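Local coordinates for protein NAF1 (Saccharomyces cerevisiae, PDB 2V3M) that binds RNA and helps box H/ACA ribonucleoprotein particles mature, leaving when GAR1 takes its place, and contains this domain resembling the GAR1 core, at residues Phe63-Thr69 with Arg104-Phe110. Residues are numbered along the deposited sequence; the frame is centred on the assembly and turned at random.
Sequences FCLEDRT and RLGEKAF
Arg104 meets Leu65 with a face of its guanidinium and Asp67 and Thr69 at its edge, and so illustrates how one arginine can join an apolar contact to an ionic one. Leu65 CD2 lies over the centre of one face, 3.6 Å from Arg104 CZ. At the rim of the group, Arg104 NH2 forms a salt bridge to Asp67 OD2 at 3.1 Å, using the syn lone pair of a carboxylate that stands at 90° to the guanidinium. The same nitrogen gives a weak hydrogen bond to Thr69 OG1 (2.8 Å). Bends at chi2 (-131°) and chi3 (-122°) of Arg104 turn its end toward these partners.

The Phe110 ring reaches the backbone between Leu65 and Glu66 and the Glu66 side chain, with Phe110 CE1 3.4 Å from Glu66 CB, while Cys64 O lies at the ring edge, in plane. Beside it, Cys64 and Phe110 form an antiparallel hydrogen-bonded pair: Cys64 N donates to Phe110 O at 2.9 Å, and Phe110 N to Cys64 O at 2.8 Å. This pairing joins neighbouring strands of the antiparallel sheet in the Gar1-like domain; Phe110 and the turn from Leu65 to Arg68 fall in the RNA-binding region, and Phe110 continues onto Ile30 and Pro32 of the next strand.

Two turns position the charged groups. A type I turn from Leu65 to Arg68 carries Asp67, whose OD1 accepts from Thr69 N in an Asx turn and also from Thr69 OG1, both from the same face of the carboxylate. Across from it, the type II turn from Arg104 to Glu107 places Glu107 OE1 2.7 Å from Arg104 NH1 in a salt bridge, completing a salt-bridge network. A leucine in place of Arg104 would probably leave Asp67 and Glu107 without the positive charge between them and Leu65 without the flat surface beneath its methyl. Leu65 also packs on Leu101 of helix 95-102.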
ATOM      1  N   PHE A  63      -3.071  13.650   8.802  1.00 29.09           N
ATOM      2  CA  PHE A  63      -2.604  13.945   7.471  1.00 28.42           C
ATOM      3  C   PHE A  63      -3.662  14.729   6.712  1.00 28.30           C
ATOM      4  O   PHE A  63      -4.862  14.488   6.918  1.00 28.93           O
ATOM      5  CB  PHE A  63      -2.347  12.633   6.800  1.00 28.23           C
ATOM      6  CG  PHE A  63      -1.228  11.879   7.399  1.00 29.29           C
ATOM      7  CD1 PHE A  63      -1.435  11.083   8.512  1.00 30.34           C
ATOM      8  CD2 PHE A  63       0.047  11.895   6.832  1.00 29.56           C
ATOM      9  CE1 PHE A  63      -0.353  10.344   9.062  1.00 31.66           C
ATOM     10  CE2 PHE A  63       1.098  11.180   7.377  1.00 28.81           C
ATOM     11  CZ  PHE A  63       0.914  10.427   8.480  1.00 30.24           C
ATOM     12  N   CYS A  64      -3.212  15.611   5.826  1.00 27.26           N
ATOM     13  CA  CYS A  64      -4.078  16.364   4.885  1.00 27.00           C
ATOM     14  C   CYS A  64      -3.336  16.677   3.596  1.00 26.60           C
ATOM     15  O   CYS A  64      -2.160  16.491   3.549  1.00 26.86           O
ATOM     16  CB  CYS A  64      -4.510  17.689   5.504  1.00 26.84           C
ATOM     17  SG  CYS A  64      -3.107  18.842   5.993  1.00 26.95           S
ATOM     18  N   LEU A  65      -4.027  17.144   2.580  1.00 25.97           N
ATOM     19  CA  LEU A  65      -3.405  17.560   1.368  1.00 25.89           C
ATOM     20  C   LEU A  65      -2.991  19.001   1.601  1.00 25.68           C
ATOM     21  O   LEU A  65      -3.279  19.504   2.644  1.00 27.26           O
ATOM     22  CB  LEU A  65      -4.411  17.386   0.216  1.00 25.72           C
ATOM     23  CG  LEU A  65      -4.467  15.982  -0.445  1.00 25.94           C
ATOM     24  CD1 LEU A  65      -3.545  14.974   0.167  1.00 22.11           C
ATOM     25  CD2 LEU A  65      -5.855  15.489  -0.493  1.00 28.03           C
ATOM     26  N   GLU A  66      -2.346  19.654   0.646  1.00 25.32           N
ATOM     27  CA  GLU A  66      -2.053  21.094   0.685  1.00 24.05           C
ATOM     28  C   GLU A  66      -3.275  21.950   0.776  1.00 23.87           C
ATOM     29  O   GLU A  66      -3.210  23.061   1.261  1.00 23.57           O
ATOM     30  CB  GLU A  66      -1.277  21.485  -0.552  1.00 23.71           C
ATOM     31  CG  GLU A  66      -0.443  22.664  -0.370  1.00 24.90           C
ATOM     32  CD  GLU A  66       0.568  22.835  -1.476  1.00 26.36           C
ATOM     33  OE1 GLU A  66       1.462  23.647  -1.304  1.00 25.52           O
ATOM     34  OE2 GLU A  66       0.483  22.149  -2.518  1.00 30.42           O
ATOM     35  N   ASP A  67      -4.408  21.514   0.248  1.00 23.92           N
ATOM     36  CA  ASP A  67      -5.568  22.423   0.345  1.00 24.00           C
ATOM     37  C   ASP A  67      -6.310  22.184   1.653  1.00 24.20           C
ATOM     38  O   ASP A  67      -7.457  22.572   1.839  1.00 24.46           O
ATOM     39  CB  ASP A  67      -6.529  22.276  -0.816  1.00 23.58           C
ATOM     40  CG  ASP A  67      -7.070  20.861  -0.972  1.00 25.05           C
ATOM     41  OD1 ASP A  67      -6.649  19.964  -0.207  1.00 27.14           O
ATOM     42  OD2 ASP A  67      -7.899  20.636  -1.907  1.00 24.91           O
ATOM     43  N   ARG A  68      -5.649  21.518   2.564  1.00 24.20           N
ATOM     44  CA  ARG A  68      -6.263  21.170   3.822  1.00 24.58           C
ATOM     45  C   ARG A  68      -7.451  20.173   3.783  1.00 25.06           C
ATOM     46  O   ARG A  68      -8.237  20.073   4.716  1.00 24.59           O
ATOM     47  CB  ARG A  68      -6.588  22.414   4.609  1.00 24.32           C
ATOM     48  CG  ARG A  68      -5.390  23.040   5.261  1.00 23.97           C
ATOM     49  CD  ARG A  68      -5.568  24.488   5.461  1.00 25.75           C
ATOM     50  NE  ARG A  68      -4.279  25.177   5.356  1.00 27.10           N
ATOM     51  CZ  ARG A  68      -3.453  25.404   6.383  1.00 26.74           C
ATOM     52  NH1 ARG A  68      -3.764  24.934   7.588  1.00 27.04           N
ATOM     53  NH2 ARG A  68      -2.291  26.056   6.221  1.00 24.65           N
ATOM     54  N   THR A  69      -7.522  19.407   2.703  1.00 25.68           N
ATOM     55  CA  THR A  69      -8.433  18.313   2.607  1.00 26.53           C
ATOM     56  C   THR A  69      -7.892  17.288   3.586  1.00 27.68           C
ATOM     57  O   THR A  69      -6.761  16.834   3.500  1.00 27.77           O
ATOM     58  CB  THR A  69      -8.494  17.729   1.206  1.00 26.32           C
ATOM     59  OG1 THR A  69      -9.097  18.683   0.322  1.00 26.53           O
ATOM     60  CG2 THR A  69      -9.350  16.498   1.247  1.00 25.42           C
ATOM     61  N   ARG A 104      -6.827  11.538  -6.323  1.00 25.89           N
ATOM     62  CA  ARG A 104      -5.808  12.541  -6.200  1.00 25.20           C
ATOM     63  C   ARG A 104      -4.432  12.005  -5.890  1.00 25.38           C
ATOM     64  O   ARG A 104      -3.659  12.755  -5.310  1.00 25.26           O
ATOM     65  CB  ARG A 104      -6.189  13.394  -5.049  1.00 25.79           C
ATOM     66  CG  ARG A 104      -7.448  14.239  -5.287  1.00 25.55           C
ATOM     67  CD  ARG A 104      -7.074  15.591  -4.875  1.00 25.16           C
ATOM     68  NE  ARG A 104      -7.918  16.119  -3.844  1.00 26.35           N
ATOM     69  CZ  ARG A 104      -7.607  17.189  -3.128  1.00 27.06           C
ATOM     70  NH1 ARG A 104      -6.442  17.828  -3.278  1.00 24.12           N
ATOM     71  NH2 ARG A 104      -8.455  17.596  -2.231  1.00 27.99           N
ATOM     72  N   LEU A 105      -4.144  10.733  -6.218  1.00 24.59           N
ATOM     73  CA  LEU A 105      -2.849  10.152  -6.080  1.00 24.60           C
ATOM     74  C   LEU A 105      -1.757  11.031  -6.629  1.00 25.13           C
ATOM     75  O   LEU A 105      -1.948  11.627  -7.686  1.00 25.60           O
ATOM     76  CB  LEU A 105      -2.834   8.868  -6.832  1.00 24.86           C
ATOM     77  CG  LEU A 105      -3.160   7.612  -6.019  1.00 26.39           C
ATOM     78  CD1 LEU A 105      -3.984   7.953  -4.705  1.00 27.60           C
ATOM     79  CD2 LEU A 105      -3.816   6.609  -6.959  1.00 23.65           C
ATOM     80  N   GLY A 106      -0.615  11.146  -5.913  1.00 25.18           N
ATOM     81  CA  GLY A 106       0.571  11.847  -6.443  1.00 23.86           C
ATOM     82  C   GLY A 106       0.755  13.233  -5.861  1.00 23.81           C
ATOM     83  O   GLY A 106       1.817  13.841  -6.037  1.00 23.04           O
ATOM     84  N   GLU A 107      -0.291  13.748  -5.198  1.00 24.25           N
ATOM     85  CA  GLU A 107      -0.281  15.061  -4.534  1.00 24.71           C
ATOM     86  C   GLU A 107       0.504  14.949  -3.259  1.00 25.66           C
ATOM     87  O   GLU A 107       0.498  13.853  -2.614  1.00 25.78           O
ATOM     88  CB  GLU A 107      -1.656  15.532  -4.136  1.00 24.22           C
ATOM     89  CG  GLU A 107      -2.410  16.137  -5.227  1.00 26.50           C
ATOM     90  CD  GLU A 107      -3.734  16.808  -4.810  1.00 27.72           C
ATOM     91  OE1 GLU A 107      -3.825  17.301  -3.682  1.00 27.34           O
ATOM     92  OE2 GLU A 107      -4.691  16.874  -5.645  1.00 29.01           O
ATOM     93  N   LYS A 108       1.159  16.060  -2.879  1.00 25.65           N
ATOM     94  CA  LYS A 108       1.951  16.106  -1.659  1.00 26.74           C
ATOM     95  C   LYS A 108       1.120  15.983  -0.410  1.00 27.70           C
ATOM     96  O   LYS A 108       0.101  16.633  -0.322  1.00 29.86           O
ATOM     97  CB  LYS A 108       2.686  17.388  -1.558  1.00 26.63           C
ATOM     98  CG  LYS A 108       3.936  17.396  -2.342  1.00 28.02           C
ATOM     99  CD  LYS A 108       4.495  18.746  -2.230  1.00 32.49           C
ATOM    100  CE  LYS A 108       5.946  18.800  -2.841  1.00 36.66           C
ATOM    101  NZ  LYS A 108       6.821  17.563  -2.374  1.00 37.60           N
ATOM    102  N   ALA A 109       1.488  15.130   0.540  1.00 27.30           N
ATOM    103  CA  ALA A 109       0.721  15.070   1.795  1.00 26.86           C
ATOM    104  C   ALA A 109       1.408  15.764   2.949  1.00 26.80           C
ATOM    105  O   ALA A 109       2.637  15.952   2.993  1.00 27.26           O
ATOM    106  CB  ALA A 109       0.432  13.669   2.201  1.00 27.26           C
ATOM    107  N   PHE A 110       0.625  16.129   3.933  1.00 26.16           N
ATOM    108  CA  PHE A 110       1.174  16.975   4.990  1.00 26.09           C
ATOM    109  C   PHE A 110       0.626  16.485   6.322  1.00 26.48           C
ATOM    110  O   PHE A 110      -0.431  15.838   6.432  1.00 26.19           O
ATOM    111  CB  PHE A 110       0.787  18.463   4.886  1.00 25.31           C
ATOM    112  CG  PHE A 110       1.181  19.122   3.610  1.00 25.58           C
ATOM    113  CD1 PHE A 110       0.461  18.878   2.388  1.00 24.27           C
ATOM    114  CD2 PHE A 110       2.244  20.047   3.610  1.00 24.22           C
ATOM    115  CE1 PHE A 110       0.847  19.508   1.272  1.00 24.40           C
ATOM    116  CE2 PHE A 110       2.617  20.663   2.471  1.00 21.77           C
ATOM    117  CZ  PHE A 110       1.934  20.430   1.313  1.00 23.76           C
TER